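Local coordinates for putative CRISPR-associated endoribonuclease-like protein Cas6nc (Pyrococcus horikoshii, PDB 3QJL) that binds CRISPR RNA as a Cas6-family RAMP protein of the prokaryotic adaptive immune system and is a putative endoribonuclease, at residues A[11-15]-A[16-20]; A[88-91]-A[92-96]. All coordinates share one frame; numbering follows the deposited sequence.

Contact 1. Residues A[11-15]-A[16-20]; sequences LLPLK and DNPIL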
loop_
_atom_site.group_PDB
_atom_site.type_symbol
_atom_site.label_atom_id
_atom_site.label_comp_id
_atom_site.label_asym_id
_atom_site.label_seq_id
_atom_site.Cartn_x
_atom_site.Cartn_y
_atom_site.Cartn_z
ATOM N N LEU A 11 -21.182 -9.235 10.159
ATOM C CA LEU A 11 -20.827 -10.497 10.784
ATOM C C LEU A 11 -20.273 -10.268 12.180
ATOM O O LEU A 11 -19.598 -9.264 12.445
ATOM C CB LEU A 11 -19.820 -11.256 9.935
ATOM C CG LEU A 11 -20.334 -11.662 8.562
ATOM C CD1 LEU A 11 -19.188 -11.795 7.616
ATOM C CD2 LEU A 11 -21.109 -12.960 8.639
ATOM N N LEU A 12 -20.584 -11.200 13.074
ATOM C CA LEU A 12 -20.165 -11.107 14.462
ATOM C C LEU A 12 -19.227 -12.254 14.785
ATOM O O LEU A 12 -19.609 -13.419 14.661
ATOM C CB LEU A 12 -21.383 -11.132 15.380
ATOM C CG LEU A 12 -22.483 -10.145 14.968
ATOM C CD1 LEU A 12 -23.869 -10.653 15.360
ATOM C CD2 LEU A 12 -22.231 -8.754 15.535
ATOM N N PRO A 13 -17.982 -11.928 15.163
ATOM C CA PRO A 13 -16.986 -12.925 15.564
ATOM C C PRO A 13 -17.431 -13.551 16.870
ATOM O O PRO A 13 -17.782 -12.814 17.784
ATOM C CB PRO A 13 -15.725 -12.088 15.798
ATOM C CG PRO A 13 -16.015 -10.746 15.205
ATOM C CD PRO A 13 -17.481 -10.557 15.319
ATOM N N LEU A 14 -17.407 -14.874 16.971
ATOM C CA LEU A 14 -17.995 -15.541 18.130
ATOM C C LEU A 14 -17.225 -15.437 19.451
ATOM O O LEU A 14 -17.792 -15.036 20.469
ATOM C CB LEU A 14 -18.348 -16.996 17.809
ATOM C CG LEU A 14 -19.557 -17.082 16.873
ATOM C CD1 LEU A 14 -20.126 -18.497 16.813
ATOM C CD2 LEU A 14 -20.620 -16.085 17.315
ATOM N N LYS A 15 -15.951 -15.795 19.455
ATOM C CA LYS A 15 -15.248 -15.837 20.728
ATOM C C LYS A 15 -14.415 -14.589 20.976
ATOM O O LYS A 15 -14.403 -13.675 20.151
ATOM C CB LYS A 15 -14.408 -17.105 20.825
ATOM C CG LYS A 15 -15.254 -18.358 20.711
ATOM C CD LYS A 15 -14.462 -19.617 21.008
ATOM C CE LYS A 15 -15.404 -20.793 21.208
ATOM N NZ LYS A 15 -16.394 -20.898 20.097
ATOM N N ASP A 16 -13.749 -14.540 22.127
ATOM C CA ASP A 16 -12.847 -13.432 22.445
ATOM C C ASP A 16 -11.547 -13.606 21.673
ATOM O O ASP A 16 -11.184 -14.728 21.308
ATOM C CB ASP A 16 -12.552 -13.358 23.949
ATOM C CG ASP A 16 -13.807 -13.470 24.801
ATOM O OD1 ASP A 16 -14.651 -12.543 24.757
ATOM O OD2 ASP A 16 -13.938 -14.484 25.523
ATOM N N ASN A 17 -10.855 -12.496 21.430
ATOM C CA ASN A 17 -9.604 -12.512 20.668
ATOM C C ASN A 17 -9.753 -13.231 19.335
ATOM O O ASN A 17 -8.972 -14.142 19.019
ATOM C CB ASN A 17 -8.473 -13.158 21.478
ATOM C CG ASN A 17 -8.279 -12.500 22.831
ATOM O OD1 ASN A 17 -8.675 -11.348 23.041
ATOM N ND2 ASN A 17 -7.668 -13.227 23.759
ATOM N N PRO A 18 -10.761 -12.824 18.547
ATOM C CA PRO A 18 -11.005 -13.515 17.285
ATOM C C PRO A 18 -9.925 -13.123 16.281
ATOM O O PRO A 18 -9.462 -11.979 16.298
ATOM C CB PRO A 18 -12.379 -12.985 16.868
ATOM C CG PRO A 18 -12.426 -11.606 17.432
ATOM C CD PRO A 18 -11.631 -11.644 18.714
ATOM N N ILE A 19 -9.525 -14.071 15.439
ATOM C CA ILE A 19 -8.508 -13.835 14.422
ATOM C C ILE A 19 -8.945 -14.359 13.057
ATOM O O ILE A 19 -9.201 -15.552 12.881
ATOM C CB ILE A 19 -7.142 -14.460 14.824
ATOM C CG1 ILE A 19 -6.547 -13.706 16.017
ATOM C CG2 ILE A 19 -6.153 -14.450 13.648
ATOM C CD1 ILE A 19 -5.400 -14.418 16.670
ATOM N N LEU A 20 -9.012 -13.453 12.092
ATOM C CA LEU A 20 -9.413 -13.785 10.732
ATOM C C LEU A 20 -8.215 -14.224 9.885
ATOM O O LEU A 20 -7.266 -13.466 9.710
ATOM C CB LEU A 20 -10.073 -12.557 10.108
ATOM C CG LEU A 20 -10.502 -12.611 8.648
ATOM C CD1 LEU A 20 -11.439 -13.772 8.405
ATOM C CD2 LEU A 20 -11.153 -11.304 8.278
#
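Pro13 and Pro18 meet across the mouth of a short loop that links strand 5-13 to strand 19-20. The apolar part of the contact is this pair of rings. CB of Pro13 lies 3.6 Å from CB of Pro18 and 3.7 Å from CG of Pro18. CB of Pro13 therefore sits against the CB-CG bond of Pro18. Both proline side chains start toward the opposite arm of the loop. They also share a neighbour, since each touches Ile74 of strand 71-74. Phe111 lies against Pro13 and Leu109 against Pro18, both from strand 109-118.

The polar backbone adds a second, looser kind of contact. The carbonyl O of Lys15 turns toward the inside of the loop and lies 3.7 Å from CD of Pro18. No hydrogen bond joins 11-15 to 16-20. Both arms are instead held by backbone hydrogen bonds to neighbouring strands; Leu14 pairs with Ser110, and Pro18 with Ile74.

The charged residues stay on the outside. CG of Lys15 lies beside its own backbone N (chi1 -59°), and the extended chain, bent at chi4, carries the amine away from the 16-20 arm. Asp16 also starts away from its partner segment. Asn17 has a left-handed backbone conformation (phi 52°, psi 52°), which helps the chain turn back into Pro18. The bound RNA comes within about 5 Å of the nearest atom. The arrangement is a surface loop closed by two prolines, connecting the first strand of the N-terminal ferredoxin-like RAMP domain to an edge strand of a small antiparallel sheet.

Contact 2. Residues A[88-91]-A[92-96]; sequences EDII and RAIAE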
loop_
_atom_site.group_PDB
_atom_site.type_symbol
_atom_site.label_atom_id
_atom_site.label_comp_id
_atom_site.label_asym_id
_atom_site.label_seq_id
_atom_site.Cartn_x
_atom_site.Cartn_y
_atom_site.Cartn_z
ATOM N N GLU A 88 -30.844 -8.407 -9.331
ATOM C CA GLU A 88 -31.291 -8.315 -7.946
ATOM C C GLU A 88 -32.010 -9.579 -7.504
ATOM O O GLU A 88 -32.276 -9.763 -6.324
ATOM C CB GLU A 88 -32.085 -7.039 -7.651
ATOM C CG GLU A 88 -33.581 -7.154 -7.803
ATOM C CD GLU A 88 -34.022 -7.050 -9.242
ATOM O OE1 GLU A 88 -33.132 -7.112 -10.130
ATOM O OE2 GLU A 88 -35.248 -6.900 -9.477
ATOM N N ASP A 89 -32.270 -10.477 -8.443
ATOM C CA ASP A 89 -32.691 -11.812 -8.054
ATOM C C ASP A 89 -31.562 -12.604 -7.393
ATOM O O ASP A 89 -31.808 -13.384 -6.472
ATOM C CB ASP A 89 -33.318 -12.572 -9.220
ATOM C CG ASP A 89 -34.787 -12.223 -9.412
ATOM O OD1 ASP A 89 -35.447 -11.847 -8.410
ATOM O OD2 ASP A 89 -35.278 -12.311 -10.561
ATOM N N ILE A 90 -30.323 -12.393 -7.839
ATOM C CA ILE A 90 -29.167 -12.989 -7.161
ATOM C C ILE A 90 -28.976 -12.399 -5.760
ATOM O O ILE A 90 -28.745 -13.126 -4.789
ATOM C CB ILE A 90 -27.879 -12.836 -7.972
ATOM C CG1 ILE A 90 -27.896 -13.761 -9.184
ATOM C CG2 ILE A 90 -26.701 -13.192 -7.120
ATOM C CD1 ILE A 90 -26.926 -13.354 -10.268
ATOM N N ILE A 91 -29.089 -11.080 -5.649
ATOM C CA ILE A 91 -28.971 -10.433 -4.351
ATOM C C ILE A 91 -30.024 -10.944 -3.374
ATOM O O ILE A 91 -29.712 -11.344 -2.247
ATOM C CB ILE A 91 -29.113 -8.925 -4.477
ATOM C CG1 ILE A 91 -28.017 -8.355 -5.394
ATOM C CG2 ILE A 91 -29.026 -8.299 -3.117
ATOM C CD1 ILE A 91 -26.564 -8.781 -5.020
ATOM N N ARG A 92 -31.275 -10.929 -3.839
ATOM C CA ARG A 92 -32.453 -11.371 -3.095
ATOM C C ARG A 92 -32.207 -12.751 -2.511
ATOM O O ARG A 92 -32.300 -12.950 -1.306
ATOM C CB ARG A 92 -33.632 -11.417 -4.066
ATOM C CG ARG A 92 -34.995 -11.065 -3.495
ATOM C CD ARG A 92 -35.794 -12.326 -3.206
ATOM N NE ARG A 92 -35.150 -13.493 -3.799
ATOM C CZ ARG A 92 -35.544 -14.071 -4.930
ATOM N NH1 ARG A 92 -36.611 -13.590 -5.574
ATOM N NH2 ARG A 92 -34.876 -15.132 -5.403
ATOM N N ALA A 93 -31.854 -13.693 -3.376
ATOM C CA ALA A 93 -31.562 -15.066 -2.968
ATOM C C ALA A 93 -30.400 -15.202 -1.986
ATOM O O ALA A 93 -30.375 -16.117 -1.174
ATOM C CB ALA A 93 -31.308 -15.922 -4.184
ATOM N N ILE A 94 -29.420 -14.312 -2.062
ATOM C CA ILE A 94 -28.288 -14.423 -1.151
ATOM C C ILE A 94 -28.702 -13.982 0.249
ATOM O O ILE A 94 -28.403 -14.651 1.243
ATOM C CB ILE A 94 -27.055 -13.640 -1.657
ATOM C CG1 ILE A 94 -26.471 -14.333 -2.887
ATOM C CG2 ILE A 94 -25.993 -13.524 -0.566
ATOM C CD1 ILE A 94 -25.372 -13.539 -3.589
ATOM N N ALA A 95 -29.401 -12.856 0.319
ATOM C CA ALA A 95 -29.929 -12.368 1.588
ATOM C C ALA A 95 -30.706 -13.463 2.338
ATOM O O ALA A 95 -30.450 -13.719 3.515
ATOM C CB ALA A 95 -30.811 -11.156 1.347
ATOM N N GLU A 96 -31.641 -14.115 1.646
ATOM C CA GLU A 96 -32.449 -15.169 2.248
ATOM C C GLU A 96 -31.596 -16.335 2.749
ATOM O O GLU A 96 -31.663 -16.708 3.929
ATOM C CB GLU A 96 -33.491 -15.678 1.250
ATOM C CG GLU A 96 -34.730 -16.251 1.922
ATOM C CD GLU A 96 -35.775 -16.758 0.932
ATOM O OE1 GLU A 96 -36.440 -17.775 1.242
ATOM O OE2 GLU A 96 -35.941 -16.142 -0.147
#
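The backbone of 88-96 is one continuous alpha-helical run, in which the carbonyl oxygens of Glu88, Asp89, Ile90 and Ile91 accept from the N-H groups of Arg92, Ala93, Ile94 and Ala95. The bond from Ala95 N to Ile91 O is 3.0 Å long and nearly straight at 174°. Ile94 N bonds to Ile90 O at a more bent 139°, and it also makes a weak bond to Ile91 O.

On the exposed side, Asp89 and Arg92 run side by side. OD1 of Asp89 is 3.5 Å from NH1 of Arg92. It is a salt bridge by charge alone, since OD1 is displaced from the plane of the guanidinium and receives no directed N-H. The two flat groups are tilted by 34°. Bends at chi2 and chi3 turn the arginine back toward Asp89, whose backbone O lies over one face of the guanidinium. Glu40 adds a long, weak ion pair to NH2.

On the buried side, Ile90 and Ile94 point the same way, one turn apart. CG2 of Ile90 meets CD1 of Ile94 at 3.8 Å. Both isoleucines pack on Leu47 of helix 41-47. Ile91 instead reaches Met5 and Ile7 of strand 5-13. This is the apolar face of an amphipathic helix packed on the antiparallel sheet of a ferredoxin-like RAMP domain.

Contact 1 comes first along the chain, and contact 2 follows some seventy residues later. Their centres are about 26 Å apart, and their nearest atoms are about 10 Å apart without touching. Strand 5-13 relates them. Its far end runs into the loop of contact 1, while Met5 and Ile7 near its start lie under the helix of contact 2. The strand is the middle one of the five-stranded antiparallel sheet. Contact 1 thus lies where the central strand leaves the sheet, and contact 2 belongs to a helix packed on it. The loop lies closer to the bound RNA, about 5 Å from its nearest atom against about 11 Å for the helix segment.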